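Local atomic coordinates of phosphoglycolate phosphatase (Lactobacillus plantarum, PDB entry 2HDO), a protein that probably hydrolyses 2-phosphoglycolate to glycolate and phosphate, as a putative phosphatase of the haloacid dehalogenase superfamily. Residues R27-T32 with Q68-D73; S77-I82 with R109-S114. All blocks are in the same frame, centred on the assembly; numbering follows the deposited sequence.

Contact 1 (R27-T32 with Q68-D73); sequences REVLAT and QAQYED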
loop_
_atom_site.group_PDB
_atom_site.type_symbol
_atom_site.label_atom_id
_atom_site.label_comp_id
_atom_site.label_asym_id
_atom_site.label_seq_id
_atom_site.Cartn_x
_atom_site.Cartn_y
_atom_site.Cartn_z
ATOM N N ARG A 27 -10.615 11.757 -10.357
ATOM C CA ARG A 27 -11.743 12.404 -11.060
ATOM C C ARG A 27 -11.193 13.587 -11.847
ATOM O O ARG A 27 -11.606 13.857 -12.993
ATOM C CB ARG A 27 -12.837 12.824 -10.073
ATOM C CG ARG A 27 -14.062 13.408 -10.762
ATOM C CD ARG A 27 -15.215 13.637 -9.781
ATOM N NE ARG A 27 -15.753 12.357 -9.304
ATOM C CZ ARG A 27 -15.823 11.968 -8.026
ATOM N NH1 ARG A 27 -15.452 12.757 -7.031
ATOM N NH2 ARG A 27 -16.312 10.771 -7.737
ATOM N N GLU A 28 -10.272 14.314 -11.226
ATOM C CA GLU A 28 -9.684 15.492 -11.837
ATOM C C GLU A 28 -8.839 15.111 -13.072
ATOM O O GLU A 28 -8.989 15.699 -14.123
ATOM C CB GLU A 28 -8.894 16.260 -10.760
ATOM C CG GLU A 28 -8.309 17.565 -11.217
ATOM C CD GLU A 28 -7.552 18.270 -10.096
ATOM O OE1 GLU A 28 -7.852 17.968 -8.898
ATOM O OE2 GLU A 28 -6.630 19.073 -10.397
ATOM N N VAL A 29 -7.978 14.106 -12.940
ATOM C CA VAL A 29 -7.226 13.585 -14.095
ATOM C C VAL A 29 -8.147 13.069 -15.187
ATOM O O VAL A 29 -7.972 13.369 -16.367
ATOM C CB VAL A 29 -6.164 12.519 -13.683
ATOM C CG1 VAL A 29 -5.376 12.037 -14.901
ATOM C CG2 VAL A 29 -5.251 13.115 -12.639
ATOM N N LEU A 30 -9.132 12.266 -14.800
ATOM C CA LEU A 30 -10.012 11.655 -15.782
ATOM C C LEU A 30 -10.782 12.659 -16.605
ATOM O O LEU A 30 -11.076 12.415 -17.765
ATOM C CB LEU A 30 -10.967 10.654 -15.099
ATOM C CG LEU A 30 -10.262 9.344 -14.799
ATOM C CD1 LEU A 30 -10.939 8.644 -13.667
ATOM C CD2 LEU A 30 -10.242 8.455 -16.004
ATOM N N ALA A 31 -11.094 13.812 -16.033
ATOM C CA ALA A 31 -11.767 14.865 -16.780
ATOM C C ALA A 31 -10.964 15.285 -18.029
ATOM O O ALA A 31 -11.550 15.597 -19.054
ATOM C CB ALA A 31 -12.014 16.053 -15.865
ATOM N N THR A 32 -9.631 15.230 -17.966
ATOM C CA THR A 32 -8.783 15.619 -19.123
ATOM C C THR A 32 -8.734 14.537 -20.238
ATOM O O THR A 32 -8.133 14.751 -21.302
ATOM C CB THR A 32 -7.340 15.942 -18.702
ATOM O OG1 THR A 32 -6.647 14.759 -18.327
ATOM C CG2 THR A 32 -7.307 16.933 -17.522
ATOM N N GLN A 68 -0.275 8.958 -15.513
ATOM C CA GLN A 68 0.359 8.758 -14.212
ATOM C C GLN A 68 1.113 10.004 -13.742
ATOM O O GLN A 68 1.121 10.294 -12.549
ATOM C CB GLN A 68 1.281 7.524 -14.191
ATOM C CG GLN A 68 0.533 6.199 -14.099
ATOM C CD GLN A 68 -0.290 6.072 -12.834
ATOM O OE1 GLN A 68 -1.513 5.892 -12.880
ATOM N NE2 GLN A 68 0.371 6.180 -11.696
ATOM N N ALA A 69 1.708 10.749 -14.671
ATOM C CA ALA A 69 2.385 12.000 -14.350
ATOM C C ALA A 69 1.384 13.043 -13.830
ATOM O O ALA A 69 1.628 13.722 -12.848
ATOM C CB ALA A 69 3.109 12.514 -15.582
ATOM N N GLN A 70 0.259 13.164 -14.510
ATOM C CA GLN A 70 -0.797 14.050 -14.053
ATOM C C GLN A 70 -1.258 13.681 -12.654
ATOM O O GLN A 70 -1.416 14.552 -11.794
ATOM C CB GLN A 70 -1.973 14.014 -14.995
ATOM C CG GLN A 70 -1.656 14.608 -16.317
ATOM C CD GLN A 70 -2.759 14.392 -17.289
ATOM O OE1 GLN A 70 -2.723 13.432 -18.049
ATOM N NE2 GLN A 70 -3.809 15.195 -17.188
ATOM N N TYR A 71 -1.446 12.387 -12.429
ATOM C CA TYR A 71 -1.942 11.915 -11.176
ATOM C C TYR A 71 -0.984 12.297 -10.097
ATOM O O TYR A 71 -1.402 12.790 -9.048
ATOM C CB TYR A 71 -2.139 10.396 -11.159
ATOM C CG TYR A 71 -2.481 9.837 -9.802
ATOM C CD1 TYR A 71 -3.798 9.751 -9.373
ATOM C CD2 TYR A 71 -1.491 9.385 -8.947
ATOM C CE1 TYR A 71 -4.123 9.257 -8.100
ATOM C CE2 TYR A 71 -1.802 8.870 -7.662
ATOM C CZ TYR A 71 -3.130 8.794 -7.262
ATOM O OH TYR A 71 -3.464 8.264 -6.018
ATOM N N GLU A 72 0.311 12.057 -10.328
ATOM C CA GLU A 72 1.287 12.366 -9.277
ATOM C C GLU A 72 1.357 13.867 -8.986
ATOM O O GLU A 72 1.497 14.298 -7.837
ATOM C CB GLU A 72 2.655 11.811 -9.651
ATOM C CG GLU A 72 2.663 10.318 -9.857
ATOM N N ASP A 73 1.243 14.657 -10.043
ATOM C CA ASP A 73 1.277 16.114 -9.910
ATOM C C ASP A 73 0.133 16.669 -9.079
ATOM O O ASP A 73 0.352 17.498 -8.201
ATOM C CB ASP A 73 1.282 16.748 -11.294
ATOM C CG ASP A 73 2.552 16.407 -12.094
ATOM O OD1 ASP A 73 3.521 15.865 -11.499
ATOM O OD2 ASP A 73 2.574 16.685 -13.318
#

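Contact 2 (S77-I82 with R109-S114); sequences SHYDQI and RNELES. With PO4 (phosphate ion), chain C.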
loop_
_atom_site.group_PDB
_atom_site.type_symbol
_atom_site.label_atom_id
_atom_site.label_comp_id
_atom_site.label_asym_id
_atom_site.label_seq_id
_atom_site.Cartn_x
_atom_site.Cartn_y
_atom_site.Cartn_z
ATOM N N SER A 77 -0.724 17.892 -4.156
ATOM C CA SER A 77 -1.516 18.930 -3.469
ATOM C C SER A 77 -2.586 18.450 -2.494
ATOM O O SER A 77 -3.328 19.277 -1.956
ATOM C CB SER A 77 -2.186 19.805 -4.510
ATOM O OG SER A 77 -1.189 20.606 -5.073
ATOM N N HIS A 78 -2.681 17.146 -2.275
ATOM C CA HIS A 78 -3.798 16.557 -1.513
ATOM C C HIS A 78 -3.398 15.744 -0.299
ATOM O O HIS A 78 -4.231 15.079 0.286
ATOM C CB HIS A 78 -4.691 15.738 -2.445
ATOM C CG HIS A 78 -5.494 16.599 -3.365
ATOM N ND1 HIS A 78 -6.746 17.072 -3.036
ATOM C CD2 HIS A 78 -5.187 17.142 -4.566
ATOM C CE1 HIS A 78 -7.192 17.840 -4.017
ATOM N NE2 HIS A 78 -6.260 17.906 -4.955
ATOM N N TYR A 79 -2.144 15.798 0.110
ATOM C CA TYR A 79 -1.736 15.038 1.281
ATOM C C TYR A 79 -2.499 15.428 2.539
ATOM O O TYR A 79 -2.706 14.572 3.424
ATOM C CB TYR A 79 -0.246 15.182 1.510
ATOM C CG TYR A 79 0.585 14.708 0.349
ATOM C CD1 TYR A 79 0.384 13.460 -0.199
ATOM C CD2 TYR A 79 1.580 15.502 -0.188
ATOM C CE1 TYR A 79 1.134 13.011 -1.245
ATOM C CE2 TYR A 79 2.340 15.055 -1.229
ATOM C CZ TYR A 79 2.110 13.811 -1.750
ATOM O OH TYR A 79 2.861 13.372 -2.786
ATOM N N ASP A 80 -2.938 16.678 2.644
ATOM C CA ASP A 80 -3.731 17.095 3.820
ATOM C C ASP A 80 -5.154 16.498 3.855
ATOM O O ASP A 80 -5.855 16.622 4.869
ATOM C CB ASP A 80 -3.793 18.630 3.937
ATOM N N GLN A 81 -5.591 15.902 2.750
ATOM C CA GLN A 81 -6.858 15.185 2.654
ATOM C C GLN A 81 -6.666 13.722 3.059
ATOM O O GLN A 81 -7.609 12.940 2.989
ATOM C CB GLN A 81 -7.360 15.291 1.202
ATOM C CG GLN A 81 -8.758 14.710 0.804
ATOM C CD GLN A 81 -9.165 15.060 -0.693
ATOM O OE1 GLN A 81 -8.393 15.679 -1.441
ATOM N NE2 GLN A 81 -10.377 14.658 -1.096
ATOM N N ILE A 82 -5.445 13.338 3.429
ATOM C CA ILE A 82 -5.133 11.953 3.796
ATOM C C ILE A 82 -4.726 11.926 5.242
ATOM O O ILE A 82 -3.824 12.622 5.655
ATOM C CB ILE A 82 -4.019 11.407 2.928
ATOM C CG1 ILE A 82 -4.466 11.403 1.461
ATOM C CG2 ILE A 82 -3.671 10.023 3.354
ATOM C CD1 ILE A 82 -3.383 11.054 0.474
ATOM N N ARG A 109 8.897 7.210 -5.222
ATOM C CA ARG A 109 9.667 7.702 -4.098
ATOM C C ARG A 109 9.307 9.157 -3.748
ATOM O O ARG A 109 9.166 9.508 -2.580
ATOM C CB ARG A 109 11.162 7.567 -4.409
ATOM C CG ARG A 109 12.085 8.260 -3.430
ATOM C CD ARG A 109 11.952 7.698 -2.027
ATOM N NE ARG A 109 12.325 6.275 -1.954
ATOM C CZ ARG A 109 12.175 5.550 -0.862
ATOM N NH1 ARG A 109 11.680 6.117 0.224
ATOM N NH2 ARG A 109 12.484 4.256 -0.870
ATOM N N ASN A 110 9.191 10.002 -4.764
ATOM C CA ASN A 110 8.876 11.395 -4.535
ATOM C C ASN A 110 7.565 11.536 -3.776
ATOM O O ASN A 110 7.490 12.321 -2.860
ATOM C CB ASN A 110 8.896 12.228 -5.847
ATOM C CG ASN A 110 10.349 12.529 -6.357
ATOM O OD1 ASN A 110 11.323 12.348 -5.642
ATOM N ND2 ASN A 110 10.462 12.989 -7.605
ATOM N N GLU A 111 6.553 10.769 -4.151
ATOM C CA GLU A 111 5.273 10.784 -3.484
ATOM C C GLU A 111 5.362 10.240 -2.079
ATOM O O GLU A 111 4.721 10.759 -1.147
ATOM C CB GLU A 111 4.220 10.000 -4.280
ATOM C CG GLU A 111 2.889 9.830 -3.571
ATOM C CD GLU A 111 1.859 8.980 -4.338
ATOM O OE1 GLU A 111 2.189 8.446 -5.441
ATOM O OE2 GLU A 111 0.717 8.882 -3.814
ATOM N N LEU A 112 6.136 9.164 -1.907
ATOM C CA LEU A 112 6.304 8.581 -0.597
ATOM C C LEU A 112 6.939 9.587 0.351
ATOM O O LEU A 112 6.478 9.800 1.465
ATOM C CB LEU A 112 7.145 7.303 -0.706
ATOM C CG LEU A 112 7.541 6.497 0.542
ATOM C CD1 LEU A 112 6.339 6.108 1.338
ATOM C CD2 LEU A 112 8.307 5.244 0.137
ATOM N N GLU A 113 7.990 10.241 -0.109
ATOM C CA GLU A 113 8.672 11.235 0.693
ATOM C C GLU A 113 7.803 12.438 1.054
ATOM O O GLU A 113 7.680 12.790 2.226
ATOM C CB GLU A 113 9.914 11.705 -0.039
ATOM C CG GLU A 113 10.970 10.639 -0.146
ATOM C CD GLU A 113 11.408 10.091 1.206
ATOM O OE1 GLU A 113 11.521 10.885 2.176
ATOM O OE2 GLU A 113 11.647 8.860 1.290
ATOM N N SER A 114 7.211 13.071 0.050
ATOM C CA SER A 114 6.352 14.214 0.295
ATOM C C SER A 114 5.176 13.856 1.217
ATOM O O SER A 114 4.891 14.588 2.156
ATOM C CB SER A 114 5.856 14.795 -1.026
ATOM O OG SER A 114 6.949 15.298 -1.772
HETATM P P PO4 C . -5.915 20.550 -7.310
HETATM O O1 PO4 C . -6.820 19.355 -7.070
HETATM O O2 PO4 C . -5.193 20.481 -8.678
HETATM O O3 PO4 C . -4.845 20.643 -6.228
HETATM O O4 PO4 C . -6.793 21.777 -7.224
#

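Contact 1 (R27-T32 with Q68-D73)
Val29 of helix 19-31 and Thr32 just beyond it meet Gln70 and Tyr71 of helix 64-75 in a small helix-helix contact, apolar at its middle and polar at one end. The buried Val29 sits where the CA atoms come nearest, 6.3 Å from Val29 CA to Tyr71 CA. The two Val29 methyls divide the work: CG2 rests on the neighbouring helix backbone, 3.8 Å from Tyr71 CA, while CG1, anti to the backbone N (chi1 -178°), packs against Gln70 CB at 3.9 Å. A short branched side chain suits helices this near. Both helices belong to the all-helical cap that, in this type of haloacid dehalogenase hydrolase, is inserted after the first strand of the Rossmann-like core; Phe67 extends the apolar surface around Val29, and the Tyr71 side chain packs back on Tyr22, Val25 and Met26. At the polar end, Gln70 NE2 donates to Thr32 OG1 (3.1 Å, N-H...O 161°), with the acceptor close to the amide plane. Thr32 OG1 in turn donates to Val29 O at 2.7 Å, a carbonyl that also accepts from Thr32 N. Gln70 OE1 pairs with Tyr33 OH, which should help fix the rotation of the amide.

Contact 2 (S77-I82 with R109-S114)
The ring of Tyr79 carries Ser114 over one face: Ser114 C stands 3.9 Å above the ring plane, displaced toward the rim, and Ser114 CB comes to 3.5 Å from Tyr79 CE2. Obliquely to the same ring lies Glu111 O. The second flat group, the imidazole of His78, meets a phosphate ion, probably from the crystallisation liquor, at its edge, in the ring plane. In the fold of a haloacid dehalogenase hydrolase with a helical cap, this is a contact between the returning linker and the core: residues 77-82 lead from cap helix 64-75 to strand 83-84, while helix 109-116 follows strand 100-104 of the central parallel sheet.

Tyr79 alone spans the distance, since even the nearest CA atoms, those of Tyr79 and Ser114, are 8.2 Å apart. A long aromatic side chain suits such a gap, and the small Ser114 lets the ring lie against the helix backbone. The phenol oxygen reaches the side of Glu111, whose CG is 3.6 Å from Tyr79 OH. With CG anti to its own backbone N (chi1 173°), Glu111 runs its extended chain past the phenol, and its side chain also touches Met75 of helix 64-75.

Within the linker, a 3-10 turn at 79-81 brings Gln81 back to His78, and Gln81 OE1 accepts from His78 ND1 at 2.7 Å. Gln81 NE2 bonds to Thr24 OG1, which ties this pair to helix 19-31 of the cap. On the far side of the imidazole, His78 NE2 donates to phosphate O1 at 2.6 Å with an N-H...O angle of 165°.

Overall arrangement
Both segments of contact 1 precede those of contact 2 in the chain, and the contact centres are about 15 Å apart. Contact 1 pairs helices 19-31 and 64-75 inside the cap. Contact 2 begins just beyond the second of these helices, where the chain returns to the core, and sets that linker against helix 109-116 of the sheet domain; the linker and helix 109-116 thus meet where cap and core adjoin. The two contacts touch lightly between Glu28 and His78. In related enzymes the active site lies between these domains; Asp10, Asp12 and Thr14, at the end of strand 6-9, fit the DxDx(T/V) pattern of the family and probably mark that site.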